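Local coordinates for geranyltranstransferase (Enterococcus faecalis, PDB 3P8L), which probably condenses geranyl diphosphate with isopentenyl diphosphate to give farnesyl diphosphate and diphosphate, with magnesium as cofactor, at residues 203-206 with 207-210; 60-64 with 65-69; 214-217 with 218-222. All blocks are in the same frame, centred on the assembly; numbering follows the deposited sequence.

Contact 1: residues 203-206 with 207-210; sequences QTEE and VIGL
The flat amide of Gln-203 meets Val-207 through its oxygen: OE1 lies 3.7 Å from Val-207 CG1 and nearly as close to CG2, while NE2 bonds to Ala-201 O, a link that fixes the rotation of the amide. CB and CG of the glutamine also lie near Val-207 CG1, and the bend at chi2 (-59°) folds the amide back so that OE1 reaches the valine; Phe-65 and Val-284 complete the packing around this pair. The carboxylate of Glu-206 makes a more distant contact; its chain runs beside that of Leu-210, pointing the same way, with OE1 4.2 Å from Leu-210 CG. Ile-208 reaches back along the chain, where CD1 rests 3.5 Å from Gln-203 O. Its own N-H makes an almost straight bond to Thr-204 O (2.9 Å, 174°), and Gly-209 and Leu-210 continue the pattern to Glu-205 O and Glu-206 O. Thr-204 OG1 receives a weak bond from Val-207 N at 3.4 Å, the hydroxyl being set between backbone N and carbonyl carbon (chi1 63°). Two acids in the first turn would probably interact favourably with the helix dipole. Together this is a threonine N-cap, here opening helix 205-230 of the all-alpha isoprenoid synthase fold.

Contact 2: residues 60-64 with 65-69; sequences TTVAA and FQKEM
Val-62 and Lys-67 meet across a Schellman motif, the classic ending of an alpha-helix and here the close of helix 53-64 in the isoprenoid synthase fold. The aliphatic part of the lysine is draped obliquely across one valine methyl, with CB, CD and CE all near CG1 and CE the nearest at 3.8 Å. With CG trans to the backbone N (chi1 174°), the lysine chain is sent out past Val-62 CG1 before it bends at its last two torsions. Met-69 reaches the same methyl: its chain folds back at chi2 (-54°), which puts SD 3.9 Å from Val-62 CG1 and CE beside the backbone of Ala-63. A separate pair forms one turn round the helix, where Thr-61 and Phe-65 run side by side and Thr-61 CG2 touches ring atom CE1 at 3.8 Å; CD1 of the ring also sits 3.1 Å from Thr-61 O.

Behind these side chains stands the backbone pattern that defines the motif. Gln-66, in left-handed conformation, gives its N-H to Ala-63 O at 2.9 Å, and Lys-67 N reaches Val-62 O in a weak but straight bond of 3.4 Å. Phe-65 N divides its hydrogen weakly between Thr-61 O and Val-62 O.

Farther out, Val-207 and Leu-211 of helix 205-230 pack against the phenyl ring, and Phe-13 of helix 13-31 against Met-69. The Gln-66 amide bonds to Ser-288 OG through NE2, and His-8 of the engineered N-terminal tag bonds to Lys-67 O. The lysine ammonium, paired with Glu-70 in a salt bridge, is steadied further by a hydrogen bond from Lys-67 NZ to Glu-68 O, 3.0 Å long.

Contact 3: residues 214-217 with 218-222; sequences FAHH and YGLAF
Phe-214 and Tyr-218 follow one another a single turn apart in the interior of helix 205-230, a regular alpha-helix of the all-alpha isoprenoid synthase fold. Their rings do not stack. Phe-214 CE2 approaches the tyrosine at CB, obliquely and at 4.2 Å, whereas the phenol ring travels on, away from the phenylalanine. The tyrosine torsion explains this: CG lies trans to the backbone N (chi1 -175°), carrying the ring toward Leu-53 and Leu-57 of helix 53-64 and Leu-295 and Leu-296 of helix 289-298. Phe-214 also packs on Leu-292 and Leu-296, so both aromatics pack on helix 289-298 and meet at Leu-296.

On another side of the cylinder His-216 and Leu-220 come together more loosely, with NE2 of the imidazole 4.4 Å from Leu-220 CD2. The ring of His-217 brings CE1 to the edge of the His-216 ring and into its plane, 3.8 Å from His-216 CD2; ND1 of His-217 is hydrogen-bonded to Gln-269 OE1 of helix 259-283, which helps to settle its rotation.

Four successive backbone bonds underlie the pairs. Those from Tyr-218 N to Phe-214 O and from Gly-219 N to Ala-215 O are both short, 2.7 Å, the first nearly straight at 173°. At the last of the four, His-217 O accepts from Ala-221 N at 2.8 Å and has Ala-221 CB only 3.2 Å away.

Contacts 1 and 3 both belong to helix 205-230, the first at its start and the second in its interior, whereas contact 2 closes helix 53-64. Contact 1 is the most exposed, with acids and a capping hydroxyl on the outside; contacts 2 and 3 are buried. Backbone chemistry changes accordingly: regular backbone bonds throughout contact 3, the same pattern plus a weak side-chain cap in contact 1, and bonds reset around a left-handed residue in contact 2. Contacts 1 and 2 touch directly, since the Phe-65 ring packs on Gln-203 and Val-207. Contact 3 reaches helix 53-64 nearer its beginning, through Tyr-218 and Phe-222, without touching contact 2.

Contact 1: residues 203-206 with 207-210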
loop_
_atom_site.group_PDB
_atom_site.type_symbol
_atom_site.label_atom_id
_atom_site.label_comp_id
_atom_site.label_asym_id
_atom_site.label_seq_id
_atom_site.Cartn_x
_atom_site.Cartn_y
_atom_site.Cartn_z
ATOM N N GLN A 203 -0.996 5.636 -25.644
ATOM C CA GLN A 203 -1.801 6.756 -26.104
ATOM C C GLN A 203 -1.264 8.091 -25.615
ATOM O O GLN A 203 -0.470 8.143 -24.665
ATOM C CB GLN A 203 -3.246 6.573 -25.668
ATOM C CG GLN A 203 -3.894 5.344 -26.281
ATOM C CD GLN A 203 -3.885 5.388 -27.802
ATOM O OE1 GLN A 203 -4.511 6.249 -28.413
ATOM N NE2 GLN A 203 -3.198 4.447 -28.411
ATOM N N THR A 204 -1.706 9.171 -26.257
ATOM C CA THR A 204 -1.195 10.498 -25.943
ATOM C C THR A 204 -1.894 11.029 -24.708
ATOM O O THR A 204 -2.908 10.473 -24.268
ATOM C CB THR A 204 -1.382 11.512 -27.116
ATOM O OG1 THR A 204 -2.781 11.696 -27.384
ATOM C CG2 THR A 204 -0.664 11.030 -28.382
ATOM N N GLU A 205 -1.346 12.117 -24.178
ATOM C CA GLU A 205 -1.887 12.826 -23.040
ATOM C C GLU A 205 -3.296 13.314 -23.319
ATOM O O GLU A 205 -4.113 13.434 -22.410
ATOM C CB GLU A 205 -0.979 14.010 -22.688
ATOM C CG GLU A 205 -0.952 14.346 -21.201
ATOM C CD GLU A 205 -0.522 13.163 -20.336
ATOM O OE1 GLU A 205 0.621 12.688 -20.506
ATOM O OE2 GLU A 205 -1.328 12.714 -19.487
ATOM N N GLU A 206 -3.570 13.583 -24.591
ATOM C CA GLU A 206 -4.870 14.058 -25.033
ATOM C C GLU A 206 -5.907 12.923 -24.941
ATOM O O GLU A 206 -7.027 13.124 -24.462
ATOM C CB GLU A 206 -4.755 14.585 -26.474
ATOM C CG GLU A 206 -5.343 15.981 -26.700
ATOM C CD GLU A 206 -6.821 15.960 -27.075
ATOM O OE1 GLU A 206 -7.657 15.643 -26.199
ATOM O OE2 GLU A 206 -7.144 16.277 -28.246
ATOM N N VAL A 207 -5.512 11.738 -25.401
ATOM C CA VAL A 207 -6.388 10.570 -25.379
ATOM C C VAL A 207 -6.608 10.094 -23.929
ATOM O O VAL A 207 -7.747 9.860 -23.522
ATOM C CB VAL A 207 -5.847 9.435 -26.284
ATOM C CG1 VAL A 207 -6.716 8.178 -26.184
ATOM C CG2 VAL A 207 -5.783 9.907 -27.736
ATOM N N ILE A 208 -5.520 10.013 -23.156
ATOM C CA ILE A 208 -5.568 9.600 -21.739
ATOM C C ILE A 208 -6.529 10.500 -20.969
ATOM O O ILE A 208 -7.347 10.009 -20.185
ATOM C CB ILE A 208 -4.140 9.516 -21.123
ATOM C CG1 ILE A 208 -3.433 8.267 -21.655
ATOM C CG2 ILE A 208 -4.162 9.519 -19.585
ATOM C CD1 ILE A 208 -1.916 8.252 -21.470
ATOM N N GLY A 209 -6.479 11.802 -21.262
ATOM C CA GLY A 209 -7.451 12.772 -20.732
ATOM C C GLY A 209 -8.903 12.501 -21.074
ATOM O O GLY A 209 -9.795 12.697 -20.237
ATOM N N LEU A 210 -9.150 12.065 -22.309
ATOM C CA LEU A 210 -10.490 11.655 -22.738
ATOM C C LEU A 210 -10.941 10.319 -22.100
ATOM O O LEU A 210 -12.095 10.170 -21.701
ATOM C CB LEU A 210 -10.548 11.560 -24.266
ATOM C CG LEU A 210 -10.574 12.878 -25.062
ATOM C CD1 LEU A 210 -10.697 12.597 -26.562
ATOM C CD2 LEU A 210 -11.712 13.794 -24.600
#

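Contact 2: residues 60-64 with 65-69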
loop_
_atom_site.group_PDB
_atom_site.type_symbol
_atom_site.label_atom_id
_atom_site.label_comp_id
_atom_site.label_asym_id
_atom_site.label_seq_id
_atom_site.Cartn_x
_atom_site.Cartn_y
_atom_site.Cartn_z
ATOM N N THR A 60 -10.112 -4.174 -21.384
ATOM C CA THR A 60 -11.027 -3.752 -22.424
ATOM C C THR A 60 -10.483 -2.502 -23.120
ATOM O O THR A 60 -10.604 -2.364 -24.342
ATOM C CB THR A 60 -12.445 -3.550 -21.858
ATOM O OG1 THR A 60 -12.864 -4.766 -21.212
ATOM C CG2 THR A 60 -13.444 -3.221 -22.958
ATOM N N THR A 61 -9.853 -1.620 -22.344
ATOM C CA THR A 61 -9.322 -0.357 -22.859
ATOM C C THR A 61 -8.141 -0.650 -23.791
ATOM O O THR A 61 -8.047 -0.064 -24.866
ATOM C CB THR A 61 -8.970 0.621 -21.706
ATOM O OG1 THR A 61 -10.172 0.918 -20.986
ATOM C CG2 THR A 61 -8.379 1.924 -22.218
ATOM N N VAL A 62 -7.280 -1.584 -23.387
ATOM C CA VAL A 62 -6.170 -2.052 -24.221
ATOM C C VAL A 62 -6.710 -2.692 -25.527
ATOM O O VAL A 62 -6.156 -2.465 -26.616
ATOM C CB VAL A 62 -5.251 -3.029 -23.433
ATOM C CG1 VAL A 62 -4.160 -3.633 -24.323
ATOM C CG2 VAL A 62 -4.604 -2.315 -22.241
ATOM N N ALA A 63 -7.801 -3.454 -25.411
ATOM C CA ALA A 63 -8.467 -4.083 -26.562
ATOM C C ALA A 63 -9.021 -3.049 -27.543
ATOM O O ALA A 63 -8.839 -3.187 -28.751
ATOM C CB ALA A 63 -9.568 -5.035 -26.116
ATOM N N ALA A 64 -9.677 -2.027 -27.002
ATOM C CA ALA A 64 -10.177 -0.894 -27.779
ATOM C C ALA A 64 -9.121 -0.219 -28.679
ATOM O O ALA A 64 -9.456 0.230 -29.770
ATOM C CB ALA A 64 -10.829 0.123 -26.867
ATOM N N PHE A 65 -7.866 -0.165 -28.228
ATOM C CA PHE A 65 -6.762 0.416 -29.022
ATOM C C PHE A 65 -5.977 -0.619 -29.836
ATOM O O PHE A 65 -4.865 -0.342 -30.305
ATOM C CB PHE A 65 -5.798 1.225 -28.140
ATOM C CG PHE A 65 -6.426 2.424 -27.503
ATOM C CD1 PHE A 65 -6.712 2.422 -26.145
ATOM C CD2 PHE A 65 -6.750 3.551 -28.259
ATOM C CE1 PHE A 65 -7.304 3.511 -25.539
ATOM C CE2 PHE A 65 -7.345 4.651 -27.658
ATOM C CZ PHE A 65 -7.625 4.631 -26.293
ATOM N N GLN A 66 -6.571 -1.802 -29.980
ATOM C CA GLN A 66 -6.115 -2.865 -30.861
ATOM C C GLN A 66 -4.689 -3.318 -30.593
ATOM O O GLN A 66 -3.919 -3.574 -31.519
ATOM C CB GLN A 66 -6.336 -2.488 -32.339
ATOM C CG GLN A 66 -7.819 -2.501 -32.750
ATOM C CD GLN A 66 -8.098 -1.765 -34.057
ATOM O OE1 GLN A 66 -7.185 -1.464 -34.821
ATOM N NE2 GLN A 66 -9.369 -1.476 -34.316
ATOM N N LYS A 67 -4.340 -3.394 -29.314
ATOM C CA LYS A 67 -3.036 -3.897 -28.905
ATOM C C LYS A 67 -3.191 -5.333 -28.430
ATOM O O LYS A 67 -4.166 -5.660 -27.755
ATOM C CB LYS A 67 -2.461 -3.018 -27.797
ATOM C CG LYS A 67 -1.160 -3.527 -27.198
ATOM C CD LYS A 67 -0.709 -2.641 -26.059
ATOM C CE LYS A 67 -0.352 -3.459 -24.831
ATOM N NZ LYS A 67 0.518 -4.620 -25.119
ATOM N N GLU A 68 -2.253 -6.199 -28.795
ATOM C CA GLU A 68 -2.280 -7.562 -28.286
ATOM C C GLU A 68 -1.889 -7.563 -26.805
ATOM O O GLU A 68 -0.951 -6.867 -26.417
ATOM C CB GLU A 68 -1.339 -8.457 -29.088
ATOM C CG GLU A 68 -1.574 -9.945 -28.851
ATOM C CD GLU A 68 -0.547 -10.823 -29.535
ATOM O OE1 GLU A 68 -0.808 -12.040 -29.651
ATOM O OE2 GLU A 68 0.517 -10.308 -29.951
ATOM N N MET A 69 -2.628 -8.328 -25.997
ATOM C CA MET A 69 -2.377 -8.448 -24.563
ATOM C C MET A 69 -1.004 -9.014 -24.284
ATOM O O MET A 69 -0.587 -9.984 -24.906
ATOM C CB MET A 69 -3.412 -9.360 -23.891
ATOM C CG MET A 69 -4.786 -8.797 -23.807
ATOM S SD MET A 69 -4.908 -7.188 -23.045
ATOM C CE MET A 69 -6.413 -6.765 -23.820
#

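Contact 3: residues 214-217 with 218-222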
loop_
_atom_site.group_PDB
_atom_site.type_symbol
_atom_site.label_atom_id
_atom_site.label_comp_id
_atom_site.label_asym_id
_atom_site.label_seq_id
_atom_site.Cartn_x
_atom_site.Cartn_y
_atom_site.Cartn_z
ATOM N N PHE A 214 -14.269 9.480 -19.809
ATOM C CA PHE A 214 -15.074 8.268 -19.968
ATOM C C PHE A 214 -15.249 7.528 -18.636
ATOM O O PHE A 214 -16.363 7.148 -18.282
ATOM C CB PHE A 214 -14.453 7.316 -20.995
ATOM C CG PHE A 214 -15.200 6.022 -21.133
ATOM C CD1 PHE A 214 -16.310 5.935 -21.963
ATOM C CD2 PHE A 214 -14.805 4.891 -20.419
ATOM C CE1 PHE A 214 -17.012 4.730 -22.093
ATOM C CE2 PHE A 214 -15.499 3.693 -20.531
ATOM C CZ PHE A 214 -16.605 3.606 -21.385
ATOM N N ALA A 215 -14.141 7.323 -17.921
ATOM C CA ALA A 215 -14.162 6.628 -16.616
ATOM C C ALA A 215 -15.047 7.332 -15.614
ATOM O O ALA A 215 -15.848 6.689 -14.924
ATOM C CB ALA A 215 -12.758 6.513 -16.064
ATOM N N HIS A 216 -14.915 8.659 -15.554
ATOM C CA HIS A 216 -15.789 9.480 -14.718
ATOM C C HIS A 216 -17.268 9.232 -15.013
ATOM O O HIS A 216 -18.048 9.019 -14.094
ATOM C CB HIS A 216 -15.458 10.975 -14.848
ATOM C CG HIS A 216 -16.482 11.868 -14.218
ATOM N ND1 HIS A 216 -16.498 12.144 -12.867
ATOM C CD2 HIS A 216 -17.532 12.541 -14.752
ATOM C CE1 HIS A 216 -17.511 12.951 -12.597
ATOM N NE2 HIS A 216 -18.155 13.204 -13.723
ATOM N N HIS A 217 -17.647 9.229 -16.292
ATOM C CA HIS A 217 -19.042 8.994 -16.645
ATOM C C HIS A 217 -19.424 7.539 -16.384
ATOM O O HIS A 217 -20.478 7.276 -15.790
ATOM C CB HIS A 217 -19.350 9.426 -18.093
ATOM C CG HIS A 217 -19.087 10.882 -18.351
ATOM N ND1 HIS A 217 -19.721 11.885 -17.652
ATOM C CD2 HIS A 217 -18.250 11.501 -19.220
ATOM C CE1 HIS A 217 -19.277 13.058 -18.067
ATOM N NE2 HIS A 217 -18.385 12.853 -19.018
ATOM N N TYR A 218 -18.557 6.605 -16.783
ATOM C CA TYR A 218 -18.784 5.182 -16.473
ATOM C C TYR A 218 -19.010 4.954 -14.982
ATOM O O TYR A 218 -19.988 4.318 -14.597
ATOM C CB TYR A 218 -17.628 4.278 -16.954
ATOM C CG TYR A 218 -17.957 2.817 -16.721
ATOM C CD1 TYR A 218 -18.728 2.110 -17.641
ATOM C CD2 TYR A 218 -17.546 2.153 -15.557
ATOM C CE1 TYR A 218 -19.063 0.770 -17.428
ATOM C CE2 TYR A 218 -17.889 0.823 -15.330
ATOM C CZ TYR A 218 -18.641 0.139 -16.274
ATOM O OH TYR A 218 -18.993 -1.171 -16.062
ATOM N N GLY A 219 -18.099 5.496 -14.169
ATOM C CA GLY A 219 -18.070 5.275 -12.714
ATOM C C GLY A 219 -19.274 5.839 -11.993
ATOM O O GLY A 219 -19.771 5.243 -11.035
ATOM N N LEU A 220 -19.749 6.993 -12.463
ATOM C CA LEU A 220 -20.946 7.611 -11.908
ATOM C C LEU A 220 -22.179 6.852 -12.381
ATOM O O LEU A 220 -23.070 6.546 -11.584
ATOM C CB LEU A 220 -21.013 9.101 -12.289
ATOM C CG LEU A 220 -21.868 10.056 -11.436
ATOM C CD1 LEU A 220 -21.425 10.092 -9.971
ATOM C CD2 LEU A 220 -21.841 11.464 -12.019
ATOM N N ALA A 221 -22.220 6.515 -13.669
ATOM C CA ALA A 221 -23.321 5.708 -14.218
ATOM C C ALA A 221 -23.485 4.360 -13.486
ATOM O O ALA A 221 -24.602 3.915 -13.263
ATOM C CB ALA A 221 -23.152 5.496 -15.727
ATOM N N PHE A 222 -22.359 3.757 -13.096
ATOM C CA PHE A 222 -22.305 2.485 -12.364
ATOM C C PHE A 222 -23.012 2.619 -11.019
ATOM O O PHE A 222 -23.836 1.775 -10.662
ATOM C CB PHE A 222 -20.825 2.047 -12.209
ATOM C CG PHE A 222 -20.589 0.883 -11.264
ATOM C CD1 PHE A 222 -20.941 -0.423 -11.623
ATOM C CD2 PHE A 222 -19.953 1.091 -10.035
ATOM C CE1 PHE A 222 -20.700 -1.505 -10.753
ATOM C CE2 PHE A 222 -19.704 0.021 -9.156
ATOM C CZ PHE A 222 -20.079 -1.282 -9.517
#